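Putative glucoamylase (Bacteroides uniformis, PDB 4GL3) probably hydrolyses glycosidic bonds in carbohydrate chains, releasing glucose units. Local coordinates at residues Arg28-Phe33 against Val61-Val66; Met174-Ser179 against His193-Ile198; Leu399-Pro404 against Lys408-Leu413. All blocks are in the same frame, centred on the assembly; numbering follows the deposited sequence.

In the fold
Contact 3 touches both of the others through helix 395-401: Leu399 CD1 meets Ile65 CG2 of contact 1 at 3.9 Å, while Phe400 CZ meets Ile198 CD1 of contact 2 at 3.8 Å. Contacts 1 and 2 do not meet directly; their centres, about 25 Å apart, fall on opposite sides of the chain's centre. Contact 2 is the one most suggestive of a binding pocket: a bound Tris lies about 3 Å from the Glu195 side chain and a glycerol about 4 Å from that of Trp176. Another glycerol sits about 4 Å from the Trp31 side chain of contact 1. These molecules probably came from the crystallisation liquor, so they merely hint at pockets.

Contact 1: residues Arg28-Phe33 against Val61-Val66; sequences RYFWDF and VMAIIV
Phe30 and Trp31 press against Ala63 and Ile64, two aromatic residues just beyond helix 15-27 meeting two aliphatic ones on helix 54-69. Ahead of them, Arg28 turns its guanidinium elsewhere, with NH1 hydrogen-bonded to the carbonyl of Glu358, but its own carbonyl O takes the backbone N of Phe33 at 3.1 Å and so helps close the bend that presents the aromatic pair. Tyr29 supports from behind: its CD1 lies 3.9 Å above the plane of the Phe30 ring, over the centre, while its hydroxyl is hydrogen-bonded to the carbonyl O of His42. Phe30 is the residue that faces the helix most directly. With CG beside its backbone N and anti to the carbonyl carbon (chi1 -65°), the ring reaches Ala63, where Phe30 CD2 comes to 4.1 Å from Ala63 CB. That methyl approaches obliquely; a residue as small as alanine suits a place where a phenyl ring comes up to the helix, and Ile385 of helix 378-393 packs on the same phenylalanine. Trp31 starts out less directly, but its chi1 of -172° swings the indole forward until the edge at CE3 meets Ile64 CG1 at 4.2 Å, near the ring plane. Arg81 makes a cation-pi contact with this indole, and its NH1 is also hydrogen-bonded to the Trp31 carbonyl. At another part of the indole's edge lies Asp32 OD1, itself hydrogen-bonded to a bound glycerol. Phe33 ends the bend by stacking on His42. The contact lays a loop on helix 54-69, which also packs on helices 75-90, 378-393 and 395-401; such layered helices are consistent with the (alpha/alpha)6 barrel expected of the six-hairpin glycosidase clan.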
loop_
_atom_site.group_PDB
_atom_site.type_symbol
_atom_site.label_atom_id
_atom_site.label_comp_id
_atom_site.label_asym_id
_atom_site.label_seq_id
_atom_site.Cartn_x
_atom_site.Cartn_y
_atom_site.Cartn_z
ATOM N N ARG A 28 10.940 10.742 -6.955
ATOM C CA ARG A 28 10.542 12.029 -7.526
ATOM C C ARG A 28 9.010 12.244 -7.473
ATOM O O ARG A 28 8.575 13.369 -7.345
ATOM C CB ARG A 28 11.003 12.149 -8.981
ATOM C CG ARG A 28 12.484 12.393 -9.196
ATOM C CD ARG A 28 12.823 12.131 -10.652
ATOM N NE ARG A 28 14.217 12.351 -11.016
ATOM C CZ ARG A 28 14.678 12.315 -12.267
ATOM N NH1 ARG A 28 13.857 12.043 -13.294
ATOM N NH2 ARG A 28 15.953 12.571 -12.505
ATOM N N TYR A 29 8.232 11.171 -7.627
ATOM C CA TYR A 29 6.778 11.267 -7.620
ATOM C C TYR A 29 6.269 11.856 -6.284
ATOM O O TYR A 29 5.286 12.569 -6.268
ATOM C CB TYR A 29 6.117 9.896 -7.897
ATOM C CG TYR A 29 4.624 9.982 -8.121
ATOM C CD1 TYR A 29 3.735 9.999 -7.039
ATOM C CD2 TYR A 29 4.090 10.099 -9.411
ATOM C CE1 TYR A 29 2.368 10.122 -7.218
ATOM C CE2 TYR A 29 2.703 10.225 -9.609
ATOM C CZ TYR A 29 1.841 10.223 -8.512
ATOM O OH TYR A 29 0.468 10.361 -8.679
ATOM N N PHE A 30 6.907 11.467 -5.177
ATOM C CA PHE A 30 6.473 11.816 -3.862
ATOM C C PHE A 30 7.151 13.043 -3.283
ATOM O O PHE A 30 6.675 13.573 -2.281
ATOM C CB PHE A 30 6.701 10.630 -2.930
ATOM C CG PHE A 30 5.869 9.464 -3.293
ATOM C CD1 PHE A 30 4.501 9.473 -3.014
ATOM C CD2 PHE A 30 6.400 8.430 -4.049
ATOM C CE1 PHE A 30 3.706 8.426 -3.395
ATOM C CE2 PHE A 30 5.603 7.366 -4.447
ATOM C CZ PHE A 30 4.244 7.359 -4.107
ATOM N N TRP A 31 8.276 13.445 -3.865
ATOM C CA TRP A 31 9.046 14.559 -3.379
ATOM C C TRP A 31 8.823 15.774 -4.294
ATOM O O TRP A 31 8.140 16.705 -3.918
ATOM C CB TRP A 31 10.549 14.205 -3.267
ATOM C CG TRP A 31 11.285 15.289 -2.605
ATOM C CD1 TRP A 31 11.993 16.287 -3.204
ATOM C CD2 TRP A 31 11.332 15.541 -1.204
ATOM N NE1 TRP A 31 12.497 17.133 -2.248
ATOM C CE2 TRP A 31 12.098 16.691 -1.012
ATOM C CE3 TRP A 31 10.830 14.869 -0.084
ATOM C CZ2 TRP A 31 12.365 17.201 0.247
ATOM C CZ3 TRP A 31 11.101 15.370 1.159
ATOM C CH2 TRP A 31 11.842 16.528 1.320
ATOM N N ASP A 32 9.406 15.746 -5.480
ATOM C CA ASP A 32 9.322 16.853 -6.428
ATOM C C ASP A 32 7.892 17.089 -6.917
ATOM O O ASP A 32 7.497 18.195 -7.103
ATOM C CB ASP A 32 10.213 16.577 -7.635
ATOM C CG ASP A 32 11.655 16.233 -7.229
ATOM O OD1 ASP A 32 11.915 15.083 -6.852
ATOM O OD2 ASP A 32 12.499 17.125 -7.268
ATOM N N PHE A 33 7.116 16.041 -7.100
ATOM C CA PHE A 33 5.779 16.167 -7.683
ATOM C C PHE A 33 4.626 16.272 -6.634
ATOM O O PHE A 33 3.468 16.322 -7.007
ATOM C CB PHE A 33 5.555 14.957 -8.597
ATOM C CG PHE A 33 4.267 14.983 -9.407
ATOM C CD1 PHE A 33 3.977 16.041 -10.247
ATOM C CD2 PHE A 33 3.398 13.909 -9.374
ATOM C CE1 PHE A 33 2.805 16.043 -11.006
ATOM C CE2 PHE A 33 2.223 13.911 -10.116
ATOM C CZ PHE A 33 1.935 14.971 -10.934
ATOM N N VAL A 61 4.661 9.115 2.717
ATOM C CA VAL A 61 5.277 9.277 4.028
ATOM C C VAL A 61 6.379 8.225 4.237
ATOM O O VAL A 61 7.480 8.535 4.660
ATOM C CB VAL A 61 4.200 9.236 5.123
ATOM C CG1 VAL A 61 4.790 8.951 6.519
ATOM C CG2 VAL A 61 3.410 10.551 5.092
HETATM N N MSE A 62 6.089 6.981 3.915
HETATM C CA MSE A 62 7.091 5.930 4.011
HETATM C C MSE A 62 8.232 6.138 3.004
HETATM O O MSE A 62 9.393 5.899 3.338
HETATM C CB MSE A 62 6.460 4.553 3.864
HETATM C CG MSE A 62 5.511 4.240 5.027
HETATM SE SE MSE A 62 4.574 2.540 5.021
HETATM C CE MSE A 62 2.865 3.001 4.180
ATOM N N ALA A 63 7.899 6.599 1.796
ATOM C CA ALA A 63 8.897 6.937 0.783
ATOM C C ALA A 63 9.844 8.033 1.263
ATOM O O ALA A 63 11.056 7.987 0.991
ATOM C CB ALA A 63 8.230 7.332 -0.536
ATOM N N ILE A 64 9.333 9.013 2.001
ATOM C CA ILE A 64 10.204 10.044 2.543
ATOM C C ILE A 64 11.268 9.438 3.504
ATOM O O ILE A 64 12.462 9.786 3.431
ATOM C CB ILE A 64 9.432 11.169 3.224
ATOM C CG1 ILE A 64 8.698 11.978 2.151
ATOM C CG2 ILE A 64 10.364 12.076 4.033
ATOM C CD1 ILE A 64 7.538 12.781 2.695
ATOM N N ILE A 65 10.849 8.533 4.378
ATOM C CA ILE A 65 11.777 7.880 5.308
ATOM C C ILE A 65 12.852 7.085 4.534
ATOM O O ILE A 65 14.054 7.202 4.842
ATOM C CB ILE A 65 11.055 6.961 6.318
ATOM C CG1 ILE A 65 9.989 7.766 7.119
ATOM C CG2 ILE A 65 12.078 6.313 7.265
ATOM C CD1 ILE A 65 8.942 6.866 7.792
ATOM N N VAL A 66 12.429 6.347 3.500
ATOM C CA VAL A 66 13.356 5.615 2.614
ATOM C C VAL A 66 14.363 6.585 1.987
ATOM O O VAL A 66 15.576 6.374 2.015
ATOM C CB VAL A 66 12.593 4.816 1.527
ATOM C CG1 VAL A 66 13.542 4.183 0.495
ATOM C CG2 VAL A 66 11.710 3.728 2.167
#

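Contact 2: residues Met174-Ser179 against His193-Ile198; sequences MYWHWS and HNECHI
The backbones of 174-179 and 193-198 stay well apart, nearest at the CA atoms of Trp176 and Cys196, 9.4 Å from each other, so side chains must span the gap. Most of that reach belongs to the indole of Trp176. Its CG is anti to the backbone N (chi1 -165°), which extends the ring system across to the other segment and brings the far rim of its six-membered ring to two different partners. Cys196 SG lies 3.7 Å from Trp176 CZ3. Measured to the centroid of that six-membered ring the sulfur is at 4.2 Å, 35° off the normal, an oblique sulfur-aromatic contact in which a small, polarisable sulfur suits the ring. Glu195 comes in at the edge instead: Glu195 OE2 lies near the indole plane, 3.7 Å from Trp176 CH2, and the carboxylate is turned 79° from the ring. A bend at chi2 helps bring the acid there. Within 193-198, Asn194 makes an Asx turn, its OD1 accepting the backbone N of Cys196 at 3.0 Å in a fairly straight bond, with the donor above the carbonyl plane; this fixes the loop just before helix 197-205. The serine hydroxyl of Ser255 binds the carbonyl of Glu195, and Val125 packs on both Trp176 and Cys196. The slightly positive rim of an aromatic ring is a tolerable neighbour for a carboxylate oxygen, and the same OE2 makes a weak hydrogen bond to the bound Tris, consistent with this being the wall of a ligand-binding pocket.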
loop_
_atom_site.group_PDB
_atom_site.type_symbol
_atom_site.label_atom_id
_atom_site.label_comp_id
_atom_site.label_asym_id
_atom_site.label_seq_id
_atom_site.Cartn_x
_atom_site.Cartn_y
_atom_site.Cartn_z
HETATM N N MSE A 174 -16.136 -4.470 10.399
HETATM C CA MSE A 174 -15.839 -3.035 10.160
HETATM C C MSE A 174 -16.322 -2.651 8.776
HETATM O O MSE A 174 -16.337 -3.494 7.878
HETATM C CB MSE A 174 -14.332 -2.713 10.303
HETATM C CG MSE A 174 -13.796 -2.975 11.699
HETATM SE SE MSE A 174 -11.863 -2.783 11.785
HETATM C CE MSE A 174 -11.826 -0.850 12.074
ATOM N N TYR A 175 -16.803 -1.402 8.662
ATOM C CA TYR A 175 -17.322 -0.830 7.449
ATOM C C TYR A 175 -16.289 0.139 6.882
ATOM O O TYR A 175 -15.603 0.842 7.629
ATOM C CB TYR A 175 -18.691 -0.121 7.712
ATOM C CG TYR A 175 -19.789 -1.127 7.930
ATOM C CD1 TYR A 175 -19.988 -1.712 9.202
ATOM C CD2 TYR A 175 -20.601 -1.546 6.871
ATOM C CE1 TYR A 175 -20.965 -2.665 9.407
ATOM C CE2 TYR A 175 -21.569 -2.526 7.051
ATOM C CZ TYR A 175 -21.765 -3.084 8.317
ATOM O OH TYR A 175 -22.710 -4.060 8.500
ATOM N N TRP A 176 -16.241 0.172 5.553
ATOM C CA TRP A 176 -15.231 0.877 4.761
ATOM C C TRP A 176 -15.427 2.417 4.822
ATOM O O TRP A 176 -14.443 3.128 4.897
ATOM C CB TRP A 176 -15.258 0.373 3.312
ATOM C CG TRP A 176 -14.087 0.692 2.410
ATOM C CD1 TRP A 176 -13.538 1.936 2.117
ATOM C CD2 TRP A 176 -13.351 -0.247 1.645
ATOM N NE1 TRP A 176 -12.512 1.801 1.232
ATOM C CE2 TRP A 176 -12.362 0.474 0.929
ATOM C CE3 TRP A 176 -13.439 -1.616 1.482
ATOM C CZ2 TRP A 176 -11.429 -0.151 0.095
ATOM C CZ3 TRP A 176 -12.518 -2.256 0.623
ATOM C CH2 TRP A 176 -11.531 -1.515 -0.052
ATOM N N HIS A 177 -16.678 2.887 4.815
ATOM C CA HIS A 177 -17.004 4.286 4.640
ATOM C C HIS A 177 -18.017 4.749 5.704
ATOM O O HIS A 177 -18.759 3.949 6.326
ATOM C CB HIS A 177 -17.646 4.572 3.286
ATOM C CG HIS A 177 -17.034 3.854 2.124
ATOM N ND1 HIS A 177 -17.426 2.583 1.750
ATOM C CD2 HIS A 177 -16.143 4.279 1.181
ATOM C CE1 HIS A 177 -16.767 2.247 0.646
ATOM N NE2 HIS A 177 -15.971 3.254 0.291
ATOM N N TRP A 178 -18.029 6.066 5.893
ATOM C CA TRP A 178 -19.135 6.785 6.551
ATOM C C TRP A 178 -19.184 8.210 6.032
ATOM O O TRP A 178 -18.136 8.835 5.769
ATOM C CB TRP A 178 -18.996 6.829 8.073
ATOM C CG TRP A 178 -20.106 7.571 8.706
ATOM C CD1 TRP A 178 -21.333 7.058 9.039
ATOM C CD2 TRP A 178 -20.145 8.972 9.076
ATOM N NE1 TRP A 178 -22.111 8.033 9.568
ATOM C CE2 TRP A 178 -21.408 9.212 9.628
ATOM C CE3 TRP A 178 -19.236 10.015 9.002
ATOM C CZ2 TRP A 178 -21.818 10.505 10.097
ATOM C CZ3 TRP A 178 -19.627 11.308 9.461
ATOM C CH2 TRP A 178 -20.936 11.523 9.982
ATOM N N SER A 179 -20.409 8.710 5.870
ATOM C CA SER A 179 -20.649 10.021 5.298
ATOM C C SER A 179 -21.628 10.864 6.110
ATOM O O SER A 179 -22.623 10.357 6.594
ATOM C CB SER A 179 -21.221 9.865 3.883
ATOM O OG SER A 179 -21.708 11.114 3.406
ATOM N N HIS A 193 -9.891 -12.282 2.383
ATOM C CA HIS A 193 -8.537 -11.745 2.591
ATOM C C HIS A 193 -8.175 -10.919 1.358
ATOM O O HIS A 193 -7.945 -11.466 0.278
ATOM C CB HIS A 193 -7.474 -12.836 2.792
ATOM C CG HIS A 193 -6.107 -12.271 3.041
ATOM N ND1 HIS A 193 -5.677 -11.896 4.296
ATOM C CD2 HIS A 193 -5.109 -11.942 2.185
ATOM C CE1 HIS A 193 -4.472 -11.362 4.202
ATOM N NE2 HIS A 193 -4.093 -11.401 2.935
ATOM N N ASN A 194 -8.183 -9.609 1.535
ATOM C CA ASN A 194 -7.847 -8.653 0.482
ATOM C C ASN A 194 -6.751 -7.708 0.962
ATOM O O ASN A 194 -5.932 -8.104 1.784
ATOM C CB ASN A 194 -9.109 -7.935 -0.022
ATOM C CG ASN A 194 -9.793 -7.101 1.036
ATOM O OD1 ASN A 194 -9.269 -6.874 2.113
ATOM N ND2 ASN A 194 -11.008 -6.676 0.734
ATOM N N GLU A 195 -6.717 -6.472 0.457
ATOM C CA GLU A 195 -5.680 -5.517 0.828
ATOM C C GLU A 195 -5.894 -4.850 2.168
ATOM O O GLU A 195 -5.010 -4.112 2.593
ATOM C CB GLU A 195 -5.545 -4.408 -0.251
ATOM C CG GLU A 195 -6.683 -3.357 -0.245
ATOM C CD GLU A 195 -7.873 -3.694 -1.139
ATOM O OE1 GLU A 195 -8.269 -4.871 -1.209
ATOM O OE2 GLU A 195 -8.445 -2.750 -1.735
ATOM N N CYS A 196 -7.035 -5.078 2.840
ATOM C CA CYS A 196 -7.398 -4.253 4.004
ATOM C C CYS A 196 -7.052 -4.816 5.387
ATOM O O CYS A 196 -7.612 -4.377 6.370
ATOM C CB CYS A 196 -8.907 -4.058 3.953
ATOM S SG CYS A 196 -9.520 -3.358 2.429
ATOM N N HIS A 197 -6.190 -5.823 5.472
ATOM C CA HIS A 197 -5.873 -6.476 6.755
ATOM C C HIS A 197 -5.518 -5.467 7.872
ATOM O O HIS A 197 -5.942 -5.595 9.065
ATOM C CB HIS A 197 -4.717 -7.470 6.525
ATOM C CG HIS A 197 -4.564 -8.514 7.582
ATOM N ND1 HIS A 197 -3.480 -9.365 7.611
ATOM C CD2 HIS A 197 -5.354 -8.867 8.628
ATOM C CE1 HIS A 197 -3.612 -10.203 8.629
ATOM N NE2 HIS A 197 -4.750 -9.937 9.249
ATOM N N ILE A 198 -4.761 -4.453 7.469
ATOM C CA ILE A 198 -4.196 -3.469 8.386
ATOM C C ILE A 198 -5.273 -2.647 9.092
ATOM O O ILE A 198 -5.037 -2.112 10.200
ATOM C CB ILE A 198 -3.182 -2.518 7.653
ATOM C CG1 ILE A 198 -2.312 -1.756 8.634
ATOM C CG2 ILE A 198 -3.885 -1.493 6.775
ATOM C CD1 ILE A 198 -1.199 -2.556 9.196
#

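Contact 3: residues Leu399-Pro404 against Lys408-Leu413; sequences LFMSHP and KGLRRL
Lys408 lies along the carbonyl of Pro404, one helical turn earlier, and its backbone N donates to Pro404 O at 3.1 Å with an N-H...O angle of 151°. The lysine side chain runs past the same oxygen. Lys408 CB stands 3.7 Å from Pro404 O, CG comes nearest at 3.4 Å, and CD has already moved back to 3.7 Å; CE follows at 4.0 Å as the chain, extended beyond CG, carries NZ onward. A long flexible lysine fits this exposed flank, its methylenes resting on the backbone while its amine projects past it. Proline suits the first turn of helix 404-412, where no amide N-H is needed, and His403 before it is the N-cap, with ND1 hydrogen-bonded to the N of Asp405. Deeper in, the Met401 side chain, present as selenomethionine and bent at chi2 and chi3, crosses Leu410 at about a right angle, and Met401 CE meets Leu410 CD1 at 3.7 Å. Both are buried, a flexible, unbranched selenoether chain lying across a branched aliphatic one. The first contact is a turn within helix 404-412; it is Met401 on Leu410 that joins helix 395-401 to it across the corner. Leu410 goes on to touch Ile201 of helix 197-205, while Leu399 and His403 pack on helix 124-140, so the corner is wedged between those two helices.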
loop_
_atom_site.group_PDB
_atom_site.type_symbol
_atom_site.label_atom_id
_atom_site.label_comp_id
_atom_site.label_asym_id
_atom_site.label_seq_id
_atom_site.Cartn_x
_atom_site.Cartn_y
_atom_site.Cartn_z
ATOM N N LEU A 399 10.462 -0.138 11.773
ATOM C CA LEU A 399 9.882 1.040 12.409
ATOM C C LEU A 399 8.446 0.744 12.885
ATOM O O LEU A 399 8.105 0.952 14.062
ATOM C CB LEU A 399 9.919 2.236 11.431
ATOM C CG LEU A 399 11.319 2.758 11.136
ATOM C CD1 LEU A 399 11.295 3.594 9.879
ATOM C CD2 LEU A 399 11.919 3.504 12.338
ATOM N N PHE A 400 7.604 0.277 11.961
ATOM C CA PHE A 400 6.193 0.057 12.246
ATOM C C PHE A 400 6.018 -1.004 13.343
ATOM O O PHE A 400 5.253 -0.800 14.274
ATOM C CB PHE A 400 5.440 -0.330 10.981
ATOM C CG PHE A 400 3.967 -0.543 11.187
ATOM C CD1 PHE A 400 3.085 0.540 11.141
ATOM C CD2 PHE A 400 3.444 -1.819 11.376
ATOM C CE1 PHE A 400 1.734 0.357 11.325
ATOM C CE2 PHE A 400 2.073 -1.996 11.547
ATOM C CZ PHE A 400 1.231 -0.910 11.542
HETATM N N MSE A 401 6.732 -2.130 13.229
HETATM C CA MSE A 401 6.561 -3.233 14.165
HETATM C C MSE A 401 7.092 -2.857 15.563
HETATM O O MSE A 401 6.751 -3.523 16.556
HETATM C CB MSE A 401 7.269 -4.490 13.666
HETATM C CG MSE A 401 6.716 -5.052 12.378
HETATM SE SE MSE A 401 4.870 -5.647 12.526
HETATM C CE MSE A 401 5.128 -7.404 13.253
ATOM N N SER A 402 7.911 -1.798 15.651
ATOM C CA SER A 402 8.381 -1.313 16.938
ATOM C C SER A 402 7.336 -0.513 17.703
ATOM O O SER A 402 7.562 -0.200 18.857
ATOM C CB SER A 402 9.660 -0.437 16.808
ATOM O OG SER A 402 9.301 0.888 16.369
ATOM N N HIS A 403 6.243 -0.097 17.080
ATOM C CA HIS A 403 5.290 0.759 17.779
ATOM C C HIS A 403 4.533 -0.030 18.878
ATOM O O HIS A 403 3.931 -1.050 18.594
ATOM C CB HIS A 403 4.288 1.359 16.802
ATOM C CG HIS A 403 3.527 2.515 17.375
ATOM N ND1 HIS A 403 2.512 2.360 18.302
ATOM C CD2 HIS A 403 3.639 3.848 17.158
ATOM C CE1 HIS A 403 2.033 3.550 18.626
ATOM N NE2 HIS A 403 2.698 4.469 17.946
ATOM N N PRO A 404 4.572 0.437 20.123
ATOM C CA PRO A 404 3.983 -0.355 21.190
ATOM C C PRO A 404 2.468 -0.611 21.087
ATOM O O PRO A 404 1.995 -1.603 21.632
ATOM C CB PRO A 404 4.291 0.459 22.451
ATOM C CG PRO A 404 4.454 1.856 21.971
ATOM C CD PRO A 404 5.170 1.678 20.646
ATOM N N LYS A 408 0.648 -4.340 20.850
ATOM C CA LYS A 408 -0.508 -4.695 21.692
ATOM C C LYS A 408 -1.641 -5.224 20.852
ATOM O O LYS A 408 -2.247 -6.207 21.216
ATOM C CB LYS A 408 -1.021 -3.529 22.569
ATOM C CG LYS A 408 -0.105 -3.231 23.733
ATOM C CD LYS A 408 -0.432 -1.917 24.443
ATOM C CE LYS A 408 0.683 -1.533 25.427
ATOM N NZ LYS A 408 0.260 -0.399 26.302
ATOM N N GLY A 409 -1.952 -4.539 19.757
ATOM C CA GLY A 409 -2.991 -4.981 18.843
ATOM C C GLY A 409 -2.791 -6.394 18.288
ATOM O O GLY A 409 -3.730 -7.226 18.286
ATOM N N LEU A 410 -1.583 -6.672 17.832
ATOM C CA LEU A 410 -1.274 -7.991 17.274
ATOM C C LEU A 410 -1.458 -9.052 18.335
ATOM O O LEU A 410 -2.000 -10.103 18.041
ATOM C CB LEU A 410 0.136 -8.025 16.717
ATOM C CG LEU A 410 0.406 -7.245 15.433
ATOM C CD1 LEU A 410 1.918 -7.191 15.143
ATOM C CD2 LEU A 410 -0.345 -7.858 14.252
ATOM N N ARG A 411 -1.012 -8.802 19.567
ATOM C CA ARG A 411 -1.221 -9.767 20.643
ATOM C C ARG A 411 -2.701 -9.997 20.926
ATOM O O ARG A 411 -3.117 -11.125 21.084
ATOM C CB ARG A 411 -0.535 -9.347 21.944
ATOM C CG ARG A 411 0.941 -9.620 21.956
ATOM C CD ARG A 411 1.456 -9.774 23.375
ATOM N NE ARG A 411 2.859 -9.415 23.423
ATOM C CZ ARG A 411 3.848 -10.273 23.247
ATOM N NH1 ARG A 411 3.594 -11.560 23.031
ATOM N NH2 ARG A 411 5.096 -9.835 23.295
ATOM N N ARG A 412 -3.501 -8.922 20.979
ATOM C CA ARG A 412 -4.947 -9.051 21.225
ATOM C C ARG A 412 -5.588 -9.985 20.196
ATOM O O ARG A 412 -6.461 -10.755 20.548
ATOM C CB ARG A 412 -5.674 -7.676 21.163
ATOM C CG ARG A 412 -5.392 -6.795 22.336
ATOM C CD ARG A 412 -6.228 -5.533 22.286
ATOM N NE ARG A 412 -7.634 -5.830 22.541
ATOM C CZ ARG A 412 -8.651 -5.429 21.798
ATOM N NH1 ARG A 412 -8.478 -4.665 20.739
ATOM N NH2 ARG A 412 -9.873 -5.806 22.118
ATOM N N LEU A 413 -5.145 -9.909 18.936
ATOM C CA LEU A 413 -5.716 -10.691 17.878
ATOM C C LEU A 413 -5.118 -12.095 17.780
ATOM O O LEU A 413 -5.526 -12.845 16.934
ATOM C CB LEU A 413 -5.624 -9.964 16.540
ATOM C CG LEU A 413 -6.418 -8.674 16.436
ATOM C CD1 LEU A 413 -6.279 -8.082 15.043
ATOM C CD2 LEU A 413 -7.869 -8.890 16.865
#